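Local structure of protein P47 (Clostridium botulinum, 6EKT) at residues V108-L113 against K140-D145; Q193-Y198 against L223-D228; F336-I341 against W386-I391; V404-N409 against F430-N435. The protein is thought to be part of a progenitor toxin complex that protects botulinum neurotoxin in the host gut, and has a TULIP-like lipid-binding fold. One frame throughout, in Å; residues are numbered along the deposited sequence.

Interaction 1. Residues V108-L113 against K140-D145; sequences VLEIKL and KIIVSD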
loop_
_atom_site.group_PDB
_atom_site.type_symbol
_atom_site.label_atom_id
_atom_site.label_comp_id
_atom_site.label_asym_id
_atom_site.label_seq_id
_atom_site.Cartn_x
_atom_site.Cartn_y
_atom_site.Cartn_z
ATOM N N VAL A 108 14.335 0.900 -28.724
ATOM C CA VAL A 108 13.978 0.516 -27.367
ATOM C C VAL A 108 15.016 1.137 -26.444
ATOM O O VAL A 108 16.224 0.856 -26.557
ATOM C CB VAL A 108 13.932 -1.023 -27.187
ATOM C CG1 VAL A 108 13.499 -1.389 -25.769
ATOM C CG2 VAL A 108 13.003 -1.651 -28.215
ATOM N N LEU A 109 14.534 2.002 -25.558
ATOM C CA LEU A 109 15.368 2.651 -24.585
ATOM C C LEU A 109 14.995 2.199 -23.178
ATOM O O LEU A 109 13.924 1.604 -22.952
ATOM C CB LEU A 109 15.226 4.177 -24.688
ATOM C CG LEU A 109 15.329 4.809 -26.083
ATOM C CD1 LEU A 109 14.966 6.288 -26.066
ATOM C CD2 LEU A 109 16.722 4.610 -26.645
ATOM N N GLU A 110 15.893 2.477 -22.243
ATOM C CA GLU A 110 15.559 2.458 -20.833
ATOM C C GLU A 110 15.848 3.827 -20.259
ATOM O O GLU A 110 16.939 4.365 -20.443
ATOM C CB GLU A 110 16.321 1.362 -20.084
ATOM C CG GLU A 110 15.618 0.028 -20.168
ATOM C CD GLU A 110 16.272 -1.069 -19.346
ATOM O OE1 GLU A 110 16.036 -2.237 -19.679
ATOM O OE2 GLU A 110 17.004 -0.780 -18.365
ATOM N N ILE A 111 14.860 4.406 -19.570
ATOM C CA ILE A 111 15.028 5.742 -19.009
ATOM C C ILE A 111 14.711 5.674 -17.527
ATOM O O ILE A 111 13.694 5.089 -17.134
ATOM C CB ILE A 111 14.172 6.819 -19.733
ATOM C CG1 ILE A 111 14.462 6.820 -21.259
ATOM C CG2 ILE A 111 14.426 8.202 -19.127
ATOM C CD1 ILE A 111 13.717 7.864 -22.085
ATOM N N LYS A 112 15.585 6.274 -16.730
ATOM C CA LYS A 112 15.414 6.339 -15.280
ATOM C C LYS A 112 14.206 7.210 -14.912
ATOM O O LYS A 112 13.913 8.189 -15.601
ATOM C CB LYS A 112 16.682 6.904 -14.645
ATOM C CG LYS A 112 16.744 6.733 -13.134
ATOM C CD LYS A 112 18.029 7.266 -12.536
ATOM C CE LYS A 112 19.232 6.355 -12.775
ATOM N NZ LYS A 112 19.051 5.028 -12.151
ATOM N N LEU A 113 13.503 6.819 -13.848
ATOM C CA LEU A 113 12.516 7.690 -13.202
ATOM C C LEU A 113 13.120 8.197 -11.905
ATOM O O LEU A 113 13.877 7.477 -11.246
ATOM C CB LEU A 113 11.189 6.961 -12.942
ATOM C CG LEU A 113 10.469 6.212 -14.085
ATOM C CD1 LEU A 113 9.052 5.803 -13.713
ATOM C CD2 LEU A 113 10.409 6.996 -15.388
ATOM N N LYS A 140 19.572 4.669 -21.608
ATOM C CA LYS A 140 20.291 3.547 -22.199
ATOM C C LYS A 140 19.599 3.164 -23.480
ATOM O O LYS A 140 18.366 3.167 -23.549
ATOM C CB LYS A 140 20.326 2.327 -21.276
ATOM C CG LYS A 140 20.970 2.568 -19.914
ATOM C CD LYS A 140 21.086 1.271 -19.118
ATOM C CE LYS A 140 19.733 0.812 -18.611
ATOM N NZ LYS A 140 19.759 -0.527 -17.943
ATOM N N ILE A 141 20.397 2.849 -24.501
ATOM C CA ILE A 141 19.875 2.274 -25.727
ATOM C C ILE A 141 19.907 0.754 -25.605
ATOM O O ILE A 141 20.978 0.145 -25.485
ATOM C CB ILE A 141 20.642 2.779 -26.979
ATOM C CG1 ILE A 141 20.511 4.311 -27.063
ATOM C CG2 ILE A 141 20.131 2.084 -28.243
ATOM C CD1 ILE A 141 21.419 4.982 -28.076
ATOM N N ILE A 142 18.723 0.156 -25.621
ATOM C CA ILE A 142 18.573 -1.295 -25.577
ATOM C C ILE A 142 18.706 -1.863 -26.988
ATOM O O ILE A 142 19.565 -2.712 -27.213
ATOM C CB ILE A 142 17.255 -1.718 -24.863
ATOM C CG1 ILE A 142 17.147 -1.055 -23.481
ATOM C CG2 ILE A 142 17.135 -3.239 -24.741
ATOM C CD1 ILE A 142 18.335 -1.269 -22.539
ATOM N N VAL A 143 17.878 -1.381 -27.921
ATOM C CA VAL A 143 17.899 -1.776 -29.340
ATOM C C VAL A 143 17.746 -0.511 -30.182
ATOM O O VAL A 143 16.818 0.275 -29.981
ATOM C CB VAL A 143 16.757 -2.770 -29.711
ATOM C CG1 VAL A 143 16.920 -3.283 -31.139
ATOM C CG2 VAL A 143 16.701 -3.954 -28.750
ATOM N N SER A 144 18.656 -0.314 -31.131
ATOM C CA SER A 144 18.610 0.869 -31.999
ATOM C C SER A 144 17.346 0.879 -32.867
ATOM O O SER A 144 16.665 1.911 -32.994
ATOM C CB SER A 144 19.893 0.973 -32.848
ATOM O OG SER A 144 21.026 1.067 -31.992
ATOM N N ASP A 145 17.030 -0.277 -33.437
ATOM C CA ASP A 145 15.823 -0.441 -34.237
ATOM C C ASP A 145 15.320 -1.875 -34.150
ATOM O O ASP A 145 15.934 -2.801 -34.677
ATOM C CB ASP A 145 16.062 -0.031 -35.707
ATOM C CG ASP A 145 14.772 -0.010 -36.540
ATOM O OD1 ASP A 145 13.665 -0.062 -35.979
ATOM O OD2 ASP A 145 14.875 0.075 -37.780
#
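V108 O receives two backbone N-H groups from the facing chain, I142 N at 2.8 Å and V143 N at 3.1 Å. I142 and V143 thus share V108 as their opposite number, which makes a classic beta bulge. The V143 bond falls on a lone pair of the carbonyl, whereas the I142 bond is more bent, with 142° at its hydrogen. V108 N in turn gives to V143 O at 2.9 Å. Beyond the bulge, E110 and K140 form an antiparallel hydrogen-bonded pair in which each backbone N donates to the other's O. Their side chains meet on the same face: the K140 chain, bent at chi3 (-73°), sets NZ 2.8 Å from E110 OE2, above the carboxylate plane. E110 OE1 makes its own salt bridge with R83, so each oxygen has a cationic partner, an arrangement that should keep the acid ionised. I142 CD1 lies against this carboxylate, 3.8 Å from E110 OE1. On the other face of the sheet, L109 CD2 packs alongside I141 CG1 at 3.8 Å. Strand 81-88 flanks 108-113 through backbone bonds such as L109 with I84, and helix 152-168 meets L109 through L162 and F166.

Interaction 2. Residues Q193-Y198 against L223-D228; sequences QFKFVY and LSANVD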
loop_
_atom_site.group_PDB
_atom_site.type_symbol
_atom_site.label_atom_id
_atom_site.label_comp_id
_atom_site.label_asym_id
_atom_site.label_seq_id
_atom_site.Cartn_x
_atom_site.Cartn_y
_atom_site.Cartn_z
ATOM N N GLN A 193 10.368 8.718 3.078
ATOM C CA GLN A 193 11.340 8.165 2.130
ATOM C C GLN A 193 10.638 7.222 1.153
ATOM O O GLN A 193 9.683 6.532 1.522
ATOM C CB GLN A 193 12.442 7.412 2.877
ATOM C CG GLN A 193 13.219 8.252 3.894
ATOM C CD GLN A 193 14.183 7.410 4.705
ATOM O OE1 GLN A 193 15.322 7.201 4.296
ATOM N NE2 GLN A 193 13.725 6.907 5.855
ATOM N N PHE A 194 11.100 7.191 -0.095
ATOM C CA PHE A 194 10.364 6.484 -1.137
ATOM C C PHE A 194 11.270 6.116 -2.307
ATOM O O PHE A 194 12.258 6.808 -2.574
ATOM C CB PHE A 194 9.126 7.291 -1.606
ATOM C CG PHE A 194 9.304 8.790 -1.532
ATOM C CD1 PHE A 194 9.886 9.490 -2.588
ATOM C CD2 PHE A 194 8.895 9.509 -0.396
ATOM C CE1 PHE A 194 10.048 10.875 -2.522
ATOM C CE2 PHE A 194 9.063 10.897 -0.323
ATOM C CZ PHE A 194 9.642 11.580 -1.385
ATOM N N LYS A 195 10.917 5.019 -2.968
ATOM C CA LYS A 195 11.673 4.435 -4.076
ATOM C C LYS A 195 10.699 3.994 -5.161
ATOM O O LYS A 195 9.609 3.506 -4.855
ATOM C CB LYS A 195 12.413 3.188 -3.581
ATOM C CG LYS A 195 13.716 2.896 -4.324
ATOM C CD LYS A 195 14.258 1.483 -4.083
ATOM C CE LYS A 195 14.486 1.225 -2.598
ATOM N NZ LYS A 195 15.466 0.154 -2.244
ATOM N N PHE A 196 11.107 4.129 -6.422
ATOM C CA PHE A 196 10.378 3.529 -7.550
ATOM C C PHE A 196 10.964 2.171 -7.957
ATOM O O PHE A 196 12.191 2.012 -8.012
ATOM C CB PHE A 196 10.354 4.474 -8.781
ATOM C CG PHE A 196 9.975 3.767 -10.060
ATOM C CD1 PHE A 196 8.655 3.365 -10.284
ATOM C CD2 PHE A 196 10.953 3.431 -11.006
ATOM C CE1 PHE A 196 8.298 2.664 -11.442
ATOM C CE2 PHE A 196 10.605 2.727 -12.171
ATOM C CZ PHE A 196 9.277 2.342 -12.380
ATOM N N VAL A 197 10.095 1.200 -8.264
ATOM C CA VAL A 197 10.527 -0.129 -8.718
ATOM C C VAL A 197 9.559 -0.623 -9.775
ATOM O O VAL A 197 8.348 -0.546 -9.561
ATOM C CB VAL A 197 10.523 -1.170 -7.554
ATOM C CG1 VAL A 197 11.104 -2.506 -8.009
ATOM C CG2 VAL A 197 11.347 -0.674 -6.390
ATOM N N TYR A 198 10.085 -1.119 -10.908
ATOM C CA TYR A 198 9.251 -1.753 -11.944
ATOM C C TYR A 198 9.225 -3.245 -11.705
ATOM O O TYR A 198 10.247 -3.812 -11.370
ATOM C CB TYR A 198 9.787 -1.472 -13.364
ATOM C CG TYR A 198 8.835 -1.936 -14.454
ATOM C CD1 TYR A 198 8.893 -3.238 -14.977
ATOM C CD2 TYR A 198 7.838 -1.084 -14.927
ATOM C CE1 TYR A 198 7.993 -3.656 -15.960
ATOM C CE2 TYR A 198 6.943 -1.494 -15.899
ATOM C CZ TYR A 198 7.028 -2.768 -16.416
ATOM O OH TYR A 198 6.110 -3.136 -17.369
ATOM N N LEU A 223 17.260 -1.785 3.156
ATOM C CA LEU A 223 16.049 -2.412 2.581
ATOM C C LEU A 223 16.269 -2.685 1.098
ATOM O O LEU A 223 16.851 -1.872 0.394
ATOM C CB LEU A 223 14.789 -1.544 2.770
ATOM C CG LEU A 223 14.237 -1.186 4.171
ATOM C CD1 LEU A 223 13.002 -0.316 4.025
ATOM C CD2 LEU A 223 13.900 -2.396 5.040
ATOM N N SER A 224 15.787 -3.824 0.630
ATOM C CA SER A 224 15.826 -4.153 -0.793
ATOM C C SER A 224 14.661 -3.493 -1.518
ATOM O O SER A 224 13.810 -2.873 -0.892
ATOM C CB SER A 224 15.754 -5.666 -0.980
ATOM O OG SER A 224 16.846 -6.289 -0.336
ATOM N N ALA A 225 14.647 -3.623 -2.838
ATOM C CA ALA A 225 13.559 -3.162 -3.686
ATOM C C ALA A 225 12.599 -4.328 -3.983
ATOM O O ALA A 225 11.989 -4.381 -5.047
ATOM C CB ALA A 225 14.131 -2.577 -4.977
ATOM N N ASN A 226 12.453 -5.245 -3.024
ATOM C CA ASN A 226 11.521 -6.374 -3.159
ATOM C C ASN A 226 10.080 -5.870 -3.040
ATOM O O ASN A 226 9.782 -5.018 -2.191
ATOM C CB ASN A 226 11.814 -7.452 -2.113
ATOM C CG ASN A 226 13.145 -8.166 -2.337
ATOM O OD1 ASN A 226 13.835 -8.540 -1.369
ATOM N ND2 ASN A 226 13.514 -8.359 -3.580
ATOM N N VAL A 227 9.214 -6.355 -3.938
ATOM C CA VAL A 227 7.813 -5.967 -3.936
ATOM C C VAL A 227 6.899 -7.173 -4.198
ATOM O O VAL A 227 7.263 -8.107 -4.926
ATOM C CB VAL A 227 7.566 -4.768 -4.907
ATOM C CG1 VAL A 227 7.905 -5.116 -6.351
ATOM C CG2 VAL A 227 6.148 -4.212 -4.772
ATOM N N ASP A 228 5.722 -7.154 -3.576
ATOM C CA ASP A 228 4.767 -8.232 -3.712
ATOM C C ASP A 228 3.871 -7.922 -4.902
ATOM O O ASP A 228 3.043 -7.012 -4.829
ATOM C CB ASP A 228 3.941 -8.372 -2.414
ATOM C CG ASP A 228 3.126 -9.659 -2.370
ATOM O OD1 ASP A 228 2.805 -10.224 -3.446
ATOM O OD2 ASP A 228 2.826 -10.125 -1.248
HETATM O O HOH W 1 16.493 1.225 0.060
#
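V197 and A225 form the close part of this contact. The two methyls of V197 divide the work: CG2 meets A225 CB at 3.7 Å, while CG1 comes 3.6 Å from A225 O. With CG1 anti to the backbone N (chi1 -174°), both branches are presented to the loop, and CG1 also reaches V227 CG1 at a looser 4.4 Å. V227 is further packed against F210, on the strand next to 193-199. No hydrogen bond joins the two segments directly, and their nearest CA atoms, those of V197 and A225, are 6.6 Å apart; this end rests on van der Waals packing, chiefly of methyl groups.

The K195 end is looser and wetter. Its chain bends at chi3 (-57°) and passes A225 CB, bringing NZ towards the carbonyls of L223 and S224. At 3.6 Å from NZ, L223 O is too far for a direct bond, and a water bridges the gap: it accepts from K195 NZ at 2.7 Å and donates to L223 O at 3.1 Å. S224 O is instead taken by the indole N-H of W27, whose side chain also touches K195 and L223. The contact is that of a long irregular loop, running from strand 208-214 to strand 238-242, packed on the face of the edge strand 193-199 of an antiparallel sheet within the TULIP-like fold.

Interaction 3. Residues F336-I341 against W386-I391; sequences FEIQSI and WSIKSI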
loop_
_atom_site.group_PDB
_atom_site.type_symbol
_atom_site.label_atom_id
_atom_site.label_comp_id
_atom_site.label_asym_id
_atom_site.label_seq_id
_atom_site.Cartn_x
_atom_site.Cartn_y
_atom_site.Cartn_z
ATOM N N PHE A 336 -12.579 -15.251 34.737
ATOM C CA PHE A 336 -12.842 -15.849 33.433
ATOM C C PHE A 336 -11.744 -15.568 32.405
ATOM O O PHE A 336 -10.978 -14.613 32.534
ATOM C CB PHE A 336 -14.206 -15.427 32.897
ATOM C CG PHE A 336 -14.369 -13.934 32.772
ATOM C CD1 PHE A 336 -13.811 -13.244 31.681
ATOM C CD2 PHE A 336 -15.077 -13.225 33.722
ATOM C CE1 PHE A 336 -13.960 -11.864 31.555
ATOM C CE2 PHE A 336 -15.239 -11.835 33.593
ATOM C CZ PHE A 336 -14.675 -11.163 32.512
ATOM N N GLU A 337 -11.676 -16.425 31.393
ATOM C CA GLU A 337 -10.747 -16.230 30.281
ATOM C C GLU A 337 -11.509 -16.502 29.020
ATOM O O GLU A 337 -12.359 -17.386 29.010
ATOM C CB GLU A 337 -9.582 -17.223 30.393
ATOM C CG GLU A 337 -8.640 -16.884 31.530
ATOM C CD GLU A 337 -7.383 -17.742 31.545
ATOM O OE1 GLU A 337 -6.697 -17.846 30.503
ATOM O OE2 GLU A 337 -7.082 -18.292 32.622
ATOM N N ILE A 338 -11.213 -15.761 27.954
ATOM C CA ILE A 338 -11.885 -15.959 26.685
ATOM C C ILE A 338 -10.811 -15.965 25.599
ATOM O O ILE A 338 -9.876 -15.154 25.638
ATOM C CB ILE A 338 -12.915 -14.821 26.401
ATOM C CG1 ILE A 338 -14.030 -14.813 27.468
ATOM C CG2 ILE A 338 -13.577 -14.965 25.029
ATOM C CD1 ILE A 338 -14.912 -13.582 27.425
ATOM N N GLN A 339 -10.989 -16.860 24.627
ATOM C CA GLN A 339 -10.188 -16.885 23.407
ATOM C C GLN A 339 -11.113 -16.855 22.182
ATOM O O GLN A 339 -11.872 -17.805 21.966
ATOM C CB GLN A 339 -9.299 -18.136 23.395
ATOM C CG GLN A 339 -8.393 -18.292 24.616
ATOM C CD GLN A 339 -9.036 -19.054 25.759
ATOM O OE1 GLN A 339 -9.891 -19.920 25.551
ATOM N NE2 GLN A 339 -8.616 -18.747 26.982
ATOM N N SER A 340 -11.031 -15.776 21.393
ATOM C CA SER A 340 -11.913 -15.541 20.252
ATOM C C SER A 340 -11.082 -15.411 18.984
ATOM O O SER A 340 -9.992 -14.825 19.005
ATOM C CB SER A 340 -12.667 -14.238 20.480
ATOM O OG SER A 340 -13.605 -13.977 19.458
ATOM N N ILE A 341 -11.593 -15.966 17.898
ATOM C CA ILE A 341 -10.980 -15.806 16.573
ATOM C C ILE A 341 -11.979 -15.082 15.689
ATOM O O ILE A 341 -13.094 -15.566 15.482
ATOM C CB ILE A 341 -10.563 -17.170 15.968
ATOM C CG1 ILE A 341 -9.559 -17.862 16.901
ATOM C CG2 ILE A 341 -9.976 -16.980 14.563
ATOM C CD1 ILE A 341 -9.460 -19.372 16.740
ATOM N N TRP A 386 -23.544 -14.583 31.527
ATOM C CA TRP A 386 -23.894 -13.312 30.849
ATOM C C TRP A 386 -22.660 -12.450 30.538
ATOM O O TRP A 386 -22.545 -11.851 29.447
ATOM C CB TRP A 386 -24.891 -12.502 31.693
ATOM C CG TRP A 386 -26.326 -12.629 31.272
ATOM C CD1 TRP A 386 -27.105 -11.637 30.729
ATOM C CD2 TRP A 386 -27.171 -13.780 31.387
ATOM N NE1 TRP A 386 -28.368 -12.111 30.481
ATOM C CE2 TRP A 386 -28.436 -13.420 30.870
ATOM C CE3 TRP A 386 -26.979 -15.090 31.855
ATOM C CZ2 TRP A 386 -29.518 -14.323 30.814
ATOM C CZ3 TRP A 386 -28.066 -15.991 31.802
ATOM C CH2 TRP A 386 -29.311 -15.596 31.283
ATOM N N SER A 387 -21.728 -12.394 31.482
ATOM C CA SER A 387 -20.494 -11.600 31.291
ATOM C C SER A 387 -19.661 -12.133 30.116
ATOM O O SER A 387 -19.201 -11.369 29.244
ATOM C CB SER A 387 -19.644 -11.598 32.573
ATOM O OG SER A 387 -20.319 -10.946 33.634
ATOM N N ILE A 388 -19.435 -13.448 30.112
ATOM C CA ILE A 388 -18.656 -14.079 29.042
ATOM C C ILE A 388 -19.355 -13.887 27.687
ATOM O O ILE A 388 -18.709 -13.446 26.710
ATOM C CB ILE A 388 -18.388 -15.592 29.341
ATOM C CG1 ILE A 388 -17.352 -15.734 30.474
ATOM C CG2 ILE A 388 -17.882 -16.304 28.078
ATOM C CD1 ILE A 388 -17.239 -17.140 31.061
ATOM N N LYS A 389 -20.668 -14.144 27.639
ATOM C CA LYS A 389 -21.430 -14.005 26.368
ATOM C C LYS A 389 -21.437 -12.555 25.878
ATOM O O LYS A 389 -21.270 -12.300 24.664
ATOM C CB LYS A 389 -22.852 -14.537 26.499
ATOM C CG LYS A 389 -22.902 -16.058 26.712
ATOM C CD LYS A 389 -22.598 -16.833 25.450
ATOM C CE LYS A 389 -23.676 -16.642 24.382
ATOM N NZ LYS A 389 -23.330 -17.360 23.114
ATOM N N SER A 390 -21.581 -11.618 26.817
ATOM C CA SER A 390 -21.557 -10.180 26.467
ATOM C C SER A 390 -20.251 -9.795 25.775
ATOM O O SER A 390 -20.266 -9.217 24.678
ATOM C CB SER A 390 -21.789 -9.293 27.698
ATOM O OG SER A 390 -21.798 -7.926 27.317
ATOM N N ILE A 391 -19.131 -10.135 26.415
ATOM C CA ILE A 391 -17.810 -9.810 25.901
ATOM C C ILE A 391 -17.588 -10.493 24.550
ATOM O O ILE A 391 -17.209 -9.823 23.572
ATOM C CB ILE A 391 -16.699 -10.158 26.913
ATOM C CG1 ILE A 391 -16.864 -9.301 28.178
ATOM C CG2 ILE A 391 -15.301 -10.015 26.282
ATOM C CD1 ILE A 391 -16.017 -9.764 29.354
#
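I388 and I391 face the strand from a helical turn whose shortest backbone bond, S390 N to W386 O, measures 2.8 Å. The pairing is consistent with the TULIP-like build of a sheet wrapped around a long helix: 386-391 lies on helix 374-394, while strand 329-347 of a curled antiparallel sheet supplies 336-341. The two segments run in nearly the same direction, 28° apart, with their axes 9.7 Å from each other at closest approach. No hydrogen bond crosses the gap; four buried apolar side chains carry the contact.

F336 holds its ring between the backbone N and the carbonyl carbon (chi1 58°), a torsion that sends it towards the helix. Its CB meets I388 CD1 at 3.9 Å as the two side chains slide past each other in opposite directions. The far rim of the ring is approached obliquely by I391 CD1, which lies 3.7 Å from F336 CE1 and equally near CZ. The neighbouring strand 315-326 adds L320 against I391, and its V324 touches S387.

One turn of the helix also accommodates I338. Its CD1 fits between the two helix isoleucines, 4.1 Å from I388 CG2 and 3.8 Å from I391 CG2. The same methyl, I338 CD1, ends 3.9 Å from the backbone oxygen I388 O.

Interaction 4. Residues V404-N409 against F430-N435; sequences VDLINN and FCIQGN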
loop_
_atom_site.group_PDB
_atom_site.type_symbol
_atom_site.label_atom_id
_atom_site.label_comp_id
_atom_site.label_asym_id
_atom_site.label_seq_id
_atom_site.Cartn_x
_atom_site.Cartn_y
_atom_site.Cartn_z
ATOM N N VAL A 404 -11.413 4.559 -0.538
ATOM C CA VAL A 404 -11.223 5.447 -1.709
ATOM C C VAL A 404 -10.295 6.599 -1.317
ATOM O O VAL A 404 -9.339 6.889 -2.045
ATOM C CB VAL A 404 -12.565 5.953 -2.318
ATOM C CG1 VAL A 404 -12.337 7.045 -3.356
ATOM C CG2 VAL A 404 -13.334 4.803 -2.950
ATOM N N ASP A 405 -10.572 7.236 -0.170
ATOM C CA ASP A 405 -9.702 8.301 0.354
ATOM C C ASP A 405 -8.265 7.836 0.589
ATOM O O ASP A 405 -7.323 8.550 0.225
ATOM C CB ASP A 405 -10.258 8.940 1.632
ATOM C CG ASP A 405 -11.564 9.687 1.404
ATOM O OD1 ASP A 405 -11.919 10.023 0.255
ATOM O OD2 ASP A 405 -12.260 9.928 2.403
ATOM N N LEU A 406 -8.096 6.646 1.170
ATOM C CA LEU A 406 -6.749 6.096 1.366
ATOM C C LEU A 406 -6.003 5.970 0.047
ATOM O O LEU A 406 -4.853 6.414 -0.081
ATOM C CB LEU A 406 -6.764 4.740 2.110
ATOM C CG LEU A 406 -7.250 4.713 3.562
ATOM C CD1 LEU A 406 -6.954 3.360 4.187
ATOM C CD2 LEU A 406 -6.652 5.820 4.428
ATOM N N ILE A 407 -6.675 5.407 -0.952
ATOM C CA ILE A 407 -6.001 5.138 -2.217
ATOM C C ILE A 407 -5.740 6.450 -3.001
ATOM O O ILE A 407 -4.852 6.489 -3.845
ATOM C CB ILE A 407 -6.686 3.966 -2.985
ATOM C CG1 ILE A 407 -5.678 3.220 -3.885
ATOM C CG2 ILE A 407 -7.961 4.432 -3.664
ATOM C CD1 ILE A 407 -6.177 1.892 -4.441
ATOM N N ASN A 408 -6.468 7.522 -2.642
ATOM C CA ASN A 408 -6.281 8.862 -3.223
ATOM C C ASN A 408 -5.433 9.832 -2.403
ATOM O O ASN A 408 -5.104 10.904 -2.886
ATOM C CB ASN A 408 -7.636 9.522 -3.510
ATOM C CG ASN A 408 -8.346 8.889 -4.677
ATOM O OD1 ASN A 408 -7.722 8.432 -5.638
ATOM N ND2 ASN A 408 -9.655 8.836 -4.593
ATOM N N ASN A 409 -5.059 9.444 -1.186
ATOM C CA ASN A 409 -4.403 10.359 -0.237
ATOM C C ASN A 409 -2.961 10.792 -0.571
ATOM O O ASN A 409 -2.605 11.971 -0.426
ATOM C CB ASN A 409 -4.414 9.741 1.162
ATOM C CG ASN A 409 -3.981 10.723 2.218
ATOM O OD1 ASN A 409 -4.722 11.659 2.563
ATOM N ND2 ASN A 409 -2.764 10.551 2.708
ATOM N N PHE A 430 -2.595 -5.175 4.693
ATOM C CA PHE A 430 -3.945 -4.813 4.288
ATOM C C PHE A 430 -3.918 -4.211 2.880
ATOM O O PHE A 430 -3.235 -3.211 2.646
ATOM C CB PHE A 430 -4.532 -3.837 5.326
ATOM C CG PHE A 430 -6.003 -3.577 5.177
ATOM C CD1 PHE A 430 -6.947 -4.562 5.514
ATOM C CD2 PHE A 430 -6.462 -2.330 4.744
ATOM C CE1 PHE A 430 -8.313 -4.306 5.393
ATOM C CE2 PHE A 430 -7.832 -2.068 4.631
ATOM C CZ PHE A 430 -8.756 -3.054 4.960
ATOM N N CYS A 431 -4.674 -4.810 1.958
ATOM C CA CYS A 431 -4.557 -4.454 0.536
ATOM C C CYS A 431 -5.868 -3.926 -0.009
ATOM O O CYS A 431 -6.897 -4.598 0.079
ATOM C CB CYS A 431 -4.060 -5.640 -0.280
ATOM S SG CYS A 431 -3.846 -5.276 -2.038
ATOM N N ILE A 432 -5.813 -2.711 -0.532
ATOM C CA ILE A 432 -6.956 -2.048 -1.162
ATOM C C ILE A 432 -6.640 -1.981 -2.663
ATOM O O ILE A 432 -5.574 -1.513 -3.033
ATOM C CB ILE A 432 -7.168 -0.627 -0.584
ATOM C CG1 ILE A 432 -7.522 -0.702 0.920
ATOM C CG2 ILE A 432 -8.244 0.130 -1.365
ATOM C CD1 ILE A 432 -7.380 0.617 1.674
ATOM N N GLN A 433 -7.555 -2.459 -3.504
ATOM C CA GLN A 433 -7.351 -2.428 -4.966
ATOM C C GLN A 433 -8.532 -1.719 -5.602
ATOM O O GLN A 433 -9.665 -1.774 -5.070
ATOM C CB GLN A 433 -7.209 -3.838 -5.540
ATOM C CG GLN A 433 -5.988 -4.621 -5.065
ATOM C CD GLN A 433 -6.186 -6.131 -5.142
ATOM O OE1 GLN A 433 -7.316 -6.620 -5.082
ATOM N NE2 GLN A 433 -5.093 -6.877 -5.277
ATOM N N GLY A 434 -8.263 -1.039 -6.715
ATOM C CA GLY A 434 -9.289 -0.284 -7.440
ATOM C C GLY A 434 -9.104 -0.170 -8.951
ATOM O O GLY A 434 -8.101 -0.634 -9.525
ATOM N N ASN A 435 -10.107 0.427 -9.592
ATOM C CA ASN A 435 -10.031 0.780 -11.005
ATOM C C ASN A 435 -9.428 2.153 -11.164
ATOM O O ASN A 435 -9.664 3.044 -10.344
ATOM C CB ASN A 435 -11.417 0.732 -11.663
ATOM C CG ASN A 435 -11.909 -0.689 -11.878
ATOM O OD1 ASN A 435 -11.111 -1.620 -12.056
ATOM N ND2 ASN A 435 -13.233 -0.868 -11.880
#
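I432 reaches from its strand towards two successive helix residues, and its branches split between them. CD1, at the end of the longer arm, meets L406 CD1 at 3.7 Å, while the shorter branch CG2 lies 4.1 Å from I407 CD1. The arm CG1 stands anti to the carbonyl carbon and continues extended to CD1 (chi2 164°), which is what carries the methyl to L406. The two side chains cross at about a right angle, and I432 CD1 also touches L406 CB at 4.2 Å.

Helix 403-409 here lies across a strand of an antiparallel sheet, at 86° to it, with a closest axis separation of 9.1 Å. The helix therefore spans neighbouring strands: I407 touches V238 and L240 of strand 238-242 as well as I432, and L406 packs on M251 of helix 244-252.

L406 keeps CG anti to its carbonyl carbon, beside the backbone N, whereas I407 turns CG1 anti to the backbone N (chi1 -152°). This leaves I407 CG2 wedged between N and the carbonyl carbon, and the outstretched CD1 slides past I432 in the opposite direction. That methyl lies 3.7 Å from I432 O and 4.3 Å from G434 N, against backbone where the glycine carries no side chain.

In the fold
The four contacts follow one another along the chain, each closing before the next opens, and mark successive packing units of an elongated, TULIP-like molecule. Interactions 1 and 3 lie on opposite sides of its centre, about 63 Å apart between centres. Interactions 2 and 4 lie nearer the middle, with centres about 19 Å apart, and reach the same six-stranded antiparallel sheet through its strands 193-199 and 430-434. Interaction 1 belongs to a different sheet, yet it touches interaction 2 where L113 CD1 packs on F196 CZ at 3.7 Å, joining the two sheets directly. Interaction 3, where helix 374-394 packs on a separate, curled antiparallel sheet, remains about 15 Å from interaction 4 at the nearest atoms.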